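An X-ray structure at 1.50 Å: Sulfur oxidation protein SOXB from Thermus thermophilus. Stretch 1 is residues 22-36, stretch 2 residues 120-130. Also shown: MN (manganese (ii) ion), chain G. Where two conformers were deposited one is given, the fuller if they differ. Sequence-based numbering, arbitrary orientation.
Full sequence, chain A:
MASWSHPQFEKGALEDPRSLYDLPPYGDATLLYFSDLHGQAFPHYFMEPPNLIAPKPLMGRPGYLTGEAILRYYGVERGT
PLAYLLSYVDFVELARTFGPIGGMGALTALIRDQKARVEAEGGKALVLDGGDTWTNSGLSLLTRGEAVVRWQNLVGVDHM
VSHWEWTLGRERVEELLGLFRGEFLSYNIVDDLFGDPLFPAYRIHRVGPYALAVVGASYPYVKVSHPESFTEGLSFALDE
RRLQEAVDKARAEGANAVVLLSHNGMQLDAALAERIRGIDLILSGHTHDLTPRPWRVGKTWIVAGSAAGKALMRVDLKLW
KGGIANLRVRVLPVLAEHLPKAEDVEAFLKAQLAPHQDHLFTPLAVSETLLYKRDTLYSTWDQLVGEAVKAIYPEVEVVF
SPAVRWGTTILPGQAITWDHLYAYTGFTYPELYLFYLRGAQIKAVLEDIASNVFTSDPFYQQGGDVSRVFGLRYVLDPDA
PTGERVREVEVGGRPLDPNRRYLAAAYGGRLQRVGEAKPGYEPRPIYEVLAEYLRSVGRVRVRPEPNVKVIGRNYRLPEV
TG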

ATOM      1  N   ASP A  22     -13.613  -8.927 -21.339  1.00 29.79           N
ATOM      2  CA  ASP A  22     -14.606  -8.593 -22.360  0.50 29.87           C
ATOM      3  C   ASP A  22     -15.926  -8.141 -21.747  1.00 33.79           C
ATOM      4  O   ASP A  22     -16.874  -8.918 -21.644  1.00 34.41           O
ATOM      5  N   LEU A  23     -15.982  -6.872 -21.352  1.00 29.20           N
ATOM      6  CA  LEU A  23     -17.172  -6.301 -20.733  1.00 28.23           C
ATOM      7  C   LEU A  23     -18.016  -5.491 -21.706  1.00 30.40           C
ATOM      8  O   LEU A  23     -17.494  -4.733 -22.517  1.00 29.48           O
ATOM      9  N   PRO A  24     -19.346  -5.597 -21.591  1.00 27.20           N
ATOM     10  CA  PRO A  24     -20.234  -4.812 -22.454  1.00 27.43           C
ATOM     11  C   PRO A  24     -20.229  -3.358 -21.997  1.00 32.37           C
ATOM     12  O   PRO A  24     -19.797  -3.049 -20.884  1.00 32.13           O
ATOM     13  N   PRO A  25     -20.709  -2.442 -22.851  1.00 28.79           N
ATOM     14  CA  PRO A  25     -20.732  -1.023 -22.476  1.00 27.93           C
ATOM     15  C   PRO A  25     -21.675  -0.771 -21.304  1.00 29.13           C
ATOM     16  O   PRO A  25     -22.626  -1.521 -21.090  1.00 28.92           O
ATOM     17  N   TYR A  26     -21.405   0.290 -20.550  1.00 23.01           N
ATOM     18  CA  TYR A  26     -22.251   0.684 -19.434  1.00 20.81           C
ATOM     19  C   TYR A  26     -21.984   2.132 -19.056  1.00 23.82           C
ATOM     20  O   TYR A  26     -20.846   2.507 -18.786  1.00 22.68           O
ATOM     21  N   GLY A  27     -23.038   2.938 -19.035  1.00 20.27           N
ATOM     22  CA  GLY A  27     -22.959   4.317 -18.600  1.00 19.64           C
ATOM     23  C   GLY A  27     -22.376   5.365 -19.526  1.00 22.43           C
ATOM     24  O   GLY A  27     -22.175   5.141 -20.727  1.00 21.96           O
ATOM     25  N   ASP A  28     -22.115   6.527 -18.933  1.00 17.89           N
ATOM     26  CA  ASP A  28     -21.623   7.702 -19.632  1.00 18.20           C
ATOM     27  C   ASP A  28     -20.120   7.908 -19.518  1.00 22.39           C
ATOM     28  O   ASP A  28     -19.516   8.564 -20.367  1.00 22.02           O
ATOM     29  N   ALA A  29     -19.532   7.403 -18.440  1.00 17.77           N
ATOM     30  CA  ALA A  29     -18.107   7.604 -18.212  1.00 17.03           C
ATOM     31  C   ALA A  29     -17.498   6.365 -17.594  1.00 18.22           C
ATOM     32  O   ALA A  29     -18.155   5.638 -16.848  1.00 18.00           O
ATOM     33  N   THR A  30     -16.229   6.142 -17.889  1.00 13.98           N
ATOM     34  CA  THR A  30     -15.531   5.011 -17.314  1.00 13.38           C
ATOM     35  C   THR A  30     -14.263   5.500 -16.664  1.00 15.35           C
ATOM     36  O   THR A  30     -13.480   6.214 -17.286  1.00 14.71           O
ATOM     37  N   LEU A  31     -14.047   5.075 -15.423  1.00 11.67           N
ATOM     38  CA  LEU A  31     -12.819   5.400 -14.706  1.00 11.40           C
ATOM     39  C   LEU A  31     -11.985   4.118 -14.639  1.00 14.03           C
ATOM     40  O   LEU A  31     -12.491   3.044 -14.283  1.00 13.43           O
ATOM     41  N   LEU A  32     -10.726   4.219 -15.053  1.00  9.87           N
ATOM     42  CA  LEU A  32      -9.783   3.102 -15.008  1.00 10.24           C
ATOM     43  C   LEU A  32      -8.826   3.512 -13.900  1.00 12.54           C
ATOM     44  O   LEU A  32      -8.047   4.458 -14.050  1.00 12.03           O
ATOM     45  N   TYR A  33      -8.980   2.864 -12.752  1.00  9.51           N
ATOM     46  CA  TYR A  33      -8.297   3.261 -11.535  1.00  8.74           C
ATOM     47  C   TYR A  33      -7.350   2.213 -10.968  1.00 11.50           C
ATOM     48  O   TYR A  33      -7.699   1.044 -10.843  1.00 11.20           O
ATOM     49  N   PHE A  34      -6.154   2.651 -10.604  1.00  9.46           N
ATOM     50  CA  PHE A  34      -5.211   1.784  -9.905  1.00  9.82           C
ATOM     51  C   PHE A  34      -4.529   2.668  -8.874  1.00 11.53           C
ATOM     52  O   PHE A  34      -4.546   3.893  -8.992  1.00 10.38           O
ATOM     53  N   SER A  35      -3.967   2.064  -7.838  1.00  8.96           N
ATOM     54  CA  SER A  35      -3.329   2.852  -6.798  1.00  8.58           C
ATOM     55  C   SER A  35      -2.256   2.009  -6.139  1.00  9.52           C
ATOM     56  O   SER A  35      -2.243   0.773  -6.255  1.00  9.03           O
ATOM     57  N   ASP A  36      -1.357   2.683  -5.446  1.00  7.34           N
ATOM     58  CA  ASP A  36      -0.353   1.986  -4.664  1.00  6.92           C
ATOM     59  C   ASP A  36       0.507   0.986  -5.430  1.00 10.34           C
ATOM     60  O   ASP A  36       0.891  -0.065  -4.901  1.00  8.51           O
ATOM     61  N   ALA A 120     -14.347   3.121 -28.397  1.00 32.59           N
ATOM     62  CA  ALA A 120     -14.983   2.538 -29.573  1.00 32.78           C
ATOM     63  C   ALA A 120     -16.497   2.575 -29.391  1.00 37.80           C
ATOM     64  O   ALA A 120     -17.245   2.627 -30.368  1.00 38.36           O
ATOM     65  N   GLU A 121     -16.935   2.557 -28.132  1.00 33.99           N
ATOM     66  CA  GLU A 121     -18.357   2.604 -27.787  1.00 33.30           C
ATOM     67  C   GLU A 121     -18.850   4.044 -27.747  1.00 36.67           C
ATOM     68  O   GLU A 121     -19.993   4.304 -27.368  1.00 36.61           O
ATOM     69  N   GLY A 122     -17.967   4.988 -28.057  1.00 32.84           N
ATOM     70  CA  GLY A 122     -18.312   6.396 -28.006  1.00 32.21           C
ATOM     71  C   GLY A 122     -18.330   6.901 -26.575  1.00 34.84           C
ATOM     72  O   GLY A 122     -18.882   7.961 -26.284  1.00 34.04           O
ATOM     73  N   GLY A 123     -17.709   6.145 -25.675  1.00 30.77           N
ATOM     74  CA  GLY A 123     -17.657   6.513 -24.272  1.00 29.84           C
ATOM     75  C   GLY A 123     -16.471   7.398 -23.936  1.00 31.68           C
ATOM     76  O   GLY A 123     -15.642   7.694 -24.794  1.00 31.42           O
ATOM     77  N   LYS A 124     -16.400   7.820 -22.678  1.00 26.26           N
ATOM     78  CA  LYS A 124     -15.327   8.690 -22.197  1.00 24.97           C
ATOM     79  C   LYS A 124     -14.596   8.002 -21.044  1.00 26.07           C
ATOM     80  O   LYS A 124     -15.212   7.674 -20.034  1.00 23.90           O
ATOM     81  N   ALA A 125     -13.287   7.807 -21.187  1.00 21.56           N
ATOM     82  CA  ALA A 125     -12.506   7.146 -20.144  1.00 20.25           C
ATOM     83  C   ALA A 125     -11.429   8.030 -19.523  1.00 22.55           C
ATOM     84  O   ALA A 125     -10.771   8.815 -20.212  1.00 22.48           O
ATOM     85  N   LEU A 126     -11.243   7.877 -18.215  1.00 15.23           N
ATOM     86  CA  LEU A 126     -10.212   8.610 -17.495  1.00 13.92           C
ATOM     87  C   LEU A 126      -9.359   7.593 -16.765  1.00 14.93           C
ATOM     88  O   LEU A 126      -9.889   6.622 -16.218  1.00 13.94           O
ATOM     89  N   VAL A 127      -8.043   7.801 -16.804  1.00 11.83           N
ATOM     90  CA  VAL A 127      -7.088   6.935 -16.128  1.00 10.51           C
ATOM     91  C   VAL A 127      -6.659   7.670 -14.866  1.00 13.87           C
ATOM     92  O   VAL A 127      -6.068   8.758 -14.934  1.00 13.37           O
ATOM     93  N   LEU A 128      -6.980   7.087 -13.716  1.00 10.45           N
ATOM     94  CA  LEU A 128      -6.725   7.745 -12.442  1.00 10.22           C
ATOM     95  C   LEU A 128      -5.807   6.903 -11.596  1.00 12.00           C
ATOM     96  O   LEU A 128      -6.048   5.709 -11.414  1.00 10.66           O
ATOM     97  N   ASP A 129      -4.754   7.540 -11.089  1.00 10.28           N
ATOM     98  CA  ASP A 129      -3.737   6.887 -10.266  1.00  9.51           C
ATOM     99  C   ASP A 129      -3.843   7.400  -8.825  1.00 11.77           C
ATOM    100  O   ASP A 129      -3.769   8.605  -8.573  1.00 11.53           O
ATOM    101  N   GLY A 130      -4.074   6.490  -7.882  1.00  9.45           N
ATOM    102  CA  GLY A 130      -4.269   6.864  -6.494  1.00  9.38           C
ATOM    103  C   GLY A 130      -3.038   7.191  -5.663  1.00 12.51           C
ATOM    104  O   GLY A 130      -3.178   7.460  -4.470  1.00 12.00           O
TER

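Strands 29-34 and 124-129 of SoxB lie side by side and parallel, so side chains at paired positions leave the sheet on the same face and meet as neighbours within it. The backbone ladder sets this register, from Thr30 N to Lys124 O (2.8 Å) through to Gly130 N to Phe34 O (2.9 Å).

One face carries Leu31, Tyr33, Leu126 and Leu128. Leu31, Leu126 and Leu128 all adopt the common mt rotamer. Leu31 CD2 rests 4.1 Å from Leu126 CB and 4.2 Å from Leu128 CD1, so a single methyl touches two successive residues on this face of the neighbouring strand. Tyr33 is t (chi1 167°); its CD1 lies 4.4 Å from Leu128 CB, and its ring edge is turned to the backbone, with CE1 3.9 Å from Gly130 N. Lys124 starts on the same face with chi1 t and chi2 p, but its end leads away from stretch 1.

Thr30, Leu32, Phe34, Ala125, Val127 and Asp129 occupy the other face. Leu32 is mt, and its CB sits 4.5 Å from CG2 of Val127 (t). Thr30 is m, its OG1 hydrogen-bonded elsewhere in the structure, while its CB faces Ala125 CB at 4.5 Å. Phe34 takes p (65°), which brings the end of its ring nearer to stretch 2: the ring edge meets Val127, CE2 to CG1 4.2 Å, and one face covers Asp129 CA. Asp129 is t, its CG 3.7 Å from Phe34 CE1; both its carboxylate oxygens are hydrogen-bonded outside these stretches.

Beyond the strands, Ser35 is t and places OG 3.2 Å from Gly130 CA. The fit depends on glycine: an ideal CB on Gly130 would lie 2.2 Å from Ser35 OG, a clash, and 3.1 Å from Tyr33 CE1. Ser35 OG donates to Asp36 OD2 at 2.8 Å, while Asp36 (m) binds manganese through OD1 at 2.1 Å; water 4 also ligates the metal at 2.1 Å.

At the opposite end Glu121 (chi1 m, chi2 t) points its CA-to-CB bond toward stretch 1, and its OE1 lies 3.2 Å from Pro25 CG. Two waters link its carboxylate to stretch 1: water 1 donates to Glu121 OE1 (2.5 Å) and Leu23 O (2.7 Å), and water 2 donates to Glu121 OE2 (3.2 Å) while accepting from Tyr26 N (2.8 Å). Water 3 accepts from Lys124 N (2.7 Å) and donates weakly to Asp28 O (3.4 Å), bridging the backbones where the ladder begins.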

ATOM      1  CB  ASP A  22     -14.837  -9.779 -23.301  0.50 31.73           C
ATOM      2  CG  ASP A  22     -15.685  -9.410 -24.507  0.50 40.63           C
ATOM      3  OD1 ASP A  22     -15.658  -8.232 -24.919  0.50 40.43           O
ATOM      4  OD2 ASP A  22     -16.378 -10.300 -25.044  0.50 46.60           O
ATOM      5  CB  LEU A  23     -16.762  -5.390 -19.570  1.00 28.32           C
ATOM      6  CG  LEU A  23     -16.214  -6.030 -18.295  1.00 32.62           C
ATOM      7  CD1 LEU A  23     -15.467  -4.974 -17.484  1.00 32.79           C
ATOM      8  CD2 LEU A  23     -17.347  -6.624 -17.473  1.00 33.62           C
ATOM      9  CB  PRO A  24     -21.610  -5.440 -22.205  1.00 29.08           C
ATOM     10  CG  PRO A  24     -21.504  -6.109 -20.883  1.00 33.09           C
ATOM     11  CD  PRO A  24     -20.084  -6.572 -20.769  1.00 28.66           C
ATOM     12  CB  PRO A  25     -21.278  -0.332 -23.737  1.00 30.11           C
ATOM     13  CG  PRO A  25     -21.042  -1.304 -24.850  1.00 34.88           C
ATOM     14  CD  PRO A  25     -21.173  -2.662 -24.231  1.00 30.62           C
ATOM     15  CB  TYR A  26     -22.019  -0.202 -18.204  1.00 21.04           C
ATOM     16  CG  TYR A  26     -22.951   0.118 -17.047  1.00 20.91           C
ATOM     17  CD1 TYR A  26     -24.110  -0.622 -16.834  1.00 23.24           C
ATOM     18  CD2 TYR A  26     -22.697   1.188 -16.194  1.00 20.73           C
ATOM     19  CE1 TYR A  26     -24.979  -0.316 -15.798  1.00 22.73           C
ATOM     20  CE2 TYR A  26     -23.560   1.499 -15.149  1.00 21.11           C
ATOM     21  CZ  TYR A  26     -24.693   0.741 -14.952  1.00 28.86           C
ATOM     22  OH  TYR A  26     -25.545   1.030 -13.909  1.00 27.20           O
ATOM     23  CB  ASP A  28     -22.315   8.939 -19.066  1.00 19.73           C
ATOM     24  CG  ASP A  28     -23.825   8.786 -19.014  1.00 26.78           C
ATOM     25  OD1 ASP A  28     -24.438   8.711 -20.097  1.00 28.52           O
ATOM     26  OD2 ASP A  28     -24.398   8.739 -17.903  1.00 21.49           O
ATOM     27  CB  ALA A  29     -17.887   8.800 -17.290  1.00 17.99           C
ATOM     28  CB  THR A  30     -15.202   3.950 -18.354  1.00 20.32           C
ATOM     29  OG1 THR A  30     -16.424   3.422 -18.889  1.00 19.59           O
ATOM     30  CG2 THR A  30     -14.388   2.812 -17.712  1.00 17.59           C
ATOM     31  CB  LEU A  31     -13.122   5.919 -13.297  1.00 10.87           C
ATOM     32  CG  LEU A  31     -14.177   7.028 -13.169  1.00 13.60           C
ATOM     33  CD1 LEU A  31     -14.349   7.436 -11.725  1.00 14.28           C
ATOM     34  CD2 LEU A  31     -13.785   8.230 -14.030  1.00 15.92           C
ATOM     35  CB  LEU A  32      -9.066   2.925 -16.343  1.00  9.98           C
ATOM     36  CG  LEU A  32     -10.065   2.671 -17.491  1.00 13.24           C
ATOM     37  CD1 LEU A  32      -9.367   2.621 -18.856  1.00 13.15           C
ATOM     38  CD2 LEU A  32     -10.882   1.392 -17.238  1.00 13.85           C
ATOM     39  CB  TYR A  33      -9.391   3.568 -10.503  1.00  9.82           C
ATOM     40  CG  TYR A  33      -8.935   3.716  -9.075  1.00  9.15           C
ATOM     41  CD1 TYR A  33      -7.968   4.653  -8.730  1.00 10.53           C
ATOM     42  CD2 TYR A  33      -9.551   2.987  -8.046  1.00  9.33           C
ATOM     43  CE1 TYR A  33      -7.563   4.810  -7.408  1.00 10.50           C
ATOM     44  CE2 TYR A  33      -9.156   3.143  -6.723  1.00 10.51           C
ATOM     45  CZ  TYR A  33      -8.168   4.064  -6.414  1.00 11.52           C
ATOM     46  OH  TYR A  33      -7.757   4.208  -5.106  1.00 10.81           O
ATOM     47  CB  PHE A  34      -4.195   1.137 -10.849  1.00 11.27           C
ATOM     48  CG  PHE A  34      -3.264   2.117 -11.502  1.00 11.64           C
ATOM     49  CD1 PHE A  34      -2.001   2.363 -10.976  1.00 13.78           C
ATOM     50  CD2 PHE A  34      -3.660   2.808 -12.639  1.00 13.46           C
ATOM     51  CE1 PHE A  34      -1.142   3.278 -11.587  1.00 13.67           C
ATOM     52  CE2 PHE A  34      -2.814   3.739 -13.240  1.00 15.68           C
ATOM     53  CZ  PHE A  34      -1.542   3.955 -12.722  1.00 13.51           C
ATOM     54  CB  SER A  35      -4.362   3.274  -5.745  1.00 11.02           C
ATOM     55  OG  SER A  35      -3.836   4.215  -4.820  1.00 11.62           O
ATOM     56  CB  ASP A  36      -1.013   1.345  -3.440  1.00  8.96           C
ATOM     57  CG  ASP A  36      -1.613   2.392  -2.502  1.00 10.38           C
ATOM     58  OD1 ASP A  36      -0.891   2.933  -1.647  1.00 10.65           O
ATOM     59  OD2 ASP A  36      -2.783   2.767  -2.708  1.00 10.27           O
ATOM     60  CB  ALA A 120     -14.504   1.114 -29.795  1.00 33.45           C
ATOM     61  CB  GLU A 121     -18.595   2.010 -26.392  1.00 34.59           C
ATOM     62  CG  GLU A 121     -18.092   0.600 -26.171  1.00 43.28           C
ATOM     63  CD  GLU A 121     -18.043   0.241 -24.692  1.00 55.89           C
ATOM     64  OE1 GLU A 121     -17.902  -0.958 -24.370  1.00 44.28           O
ATOM     65  OE2 GLU A 121     -18.142   1.160 -23.848  1.00 41.93           O
ATOM     66  CB  LYS A 124     -15.924  10.002 -21.693  1.00 27.32           C
ATOM     67  CG  LYS A 124     -14.992  10.821 -20.822  1.00 36.26           C
ATOM     68  CD  LYS A 124     -14.156  11.769 -21.658  1.00 39.38           C
ATOM     69  CE  LYS A 124     -13.583  12.892 -20.812  1.00 42.93           C
ATOM     70  NZ  LYS A 124     -12.336  13.431 -21.415  1.00 44.81           N
ATOM     71  CB  ALA A 125     -11.896   5.871 -20.674  1.00 20.96           C
ATOM     72  CB  LEU A 126     -10.830   9.570 -16.474  1.00 14.18           C
ATOM     73  CG  LEU A 126     -11.568  10.789 -17.031  1.00 19.26           C
ATOM     74  CD1 LEU A 126     -12.244  11.554 -15.887  1.00 20.41           C
ATOM     75  CD2 LEU A 126     -10.598  11.698 -17.805  1.00 19.37           C
ATOM     76  CB  VAL A 127      -5.895   6.604 -17.040  1.00 13.55           C
ATOM     77  CG1 VAL A 127      -4.886   5.739 -16.285  1.00 13.12           C
ATOM     78  CG2 VAL A 127      -6.370   5.877 -18.306  1.00 13.34           C
ATOM     79  CB  LEU A 128      -8.041   7.945 -11.704  1.00 10.33           C
ATOM     80  CG  LEU A 128      -9.066   8.754 -12.510  1.00 13.75           C
ATOM     81  CD1 LEU A 128     -10.361   8.849 -11.735  1.00 14.23           C
ATOM     82  CD2 LEU A 128      -8.509  10.145 -12.819  1.00 14.53           C
ATOM     83  CB  ASP A 129      -2.378   7.229 -10.856  1.00 10.43           C
ATOM     84  CG  ASP A 129      -1.232   6.619 -10.085  1.00 16.20           C
ATOM     85  OD1 ASP A 129      -1.466   6.015  -9.014  1.00 18.06           O
ATOM     86  OD2 ASP A 129      -0.101   6.715 -10.590  1.00 16.74           O
TER
HETATM   87 MN    MN G1580       0.724   2.396  -0.420  0.90  8.37          MN
HETATM   88  O   HOH W   1     -16.637  -2.212 -22.558  1.00 24.84           O
HETATM   89  O   HOH W   2     -18.883   1.408 -20.734  1.00 27.37           O
HETATM   90  O   HOH W   3     -17.603   5.850 -21.252  1.00 39.51           O
HETATM   91  O   HOH W   4      -0.049   3.202   1.336  0.75  7.96           O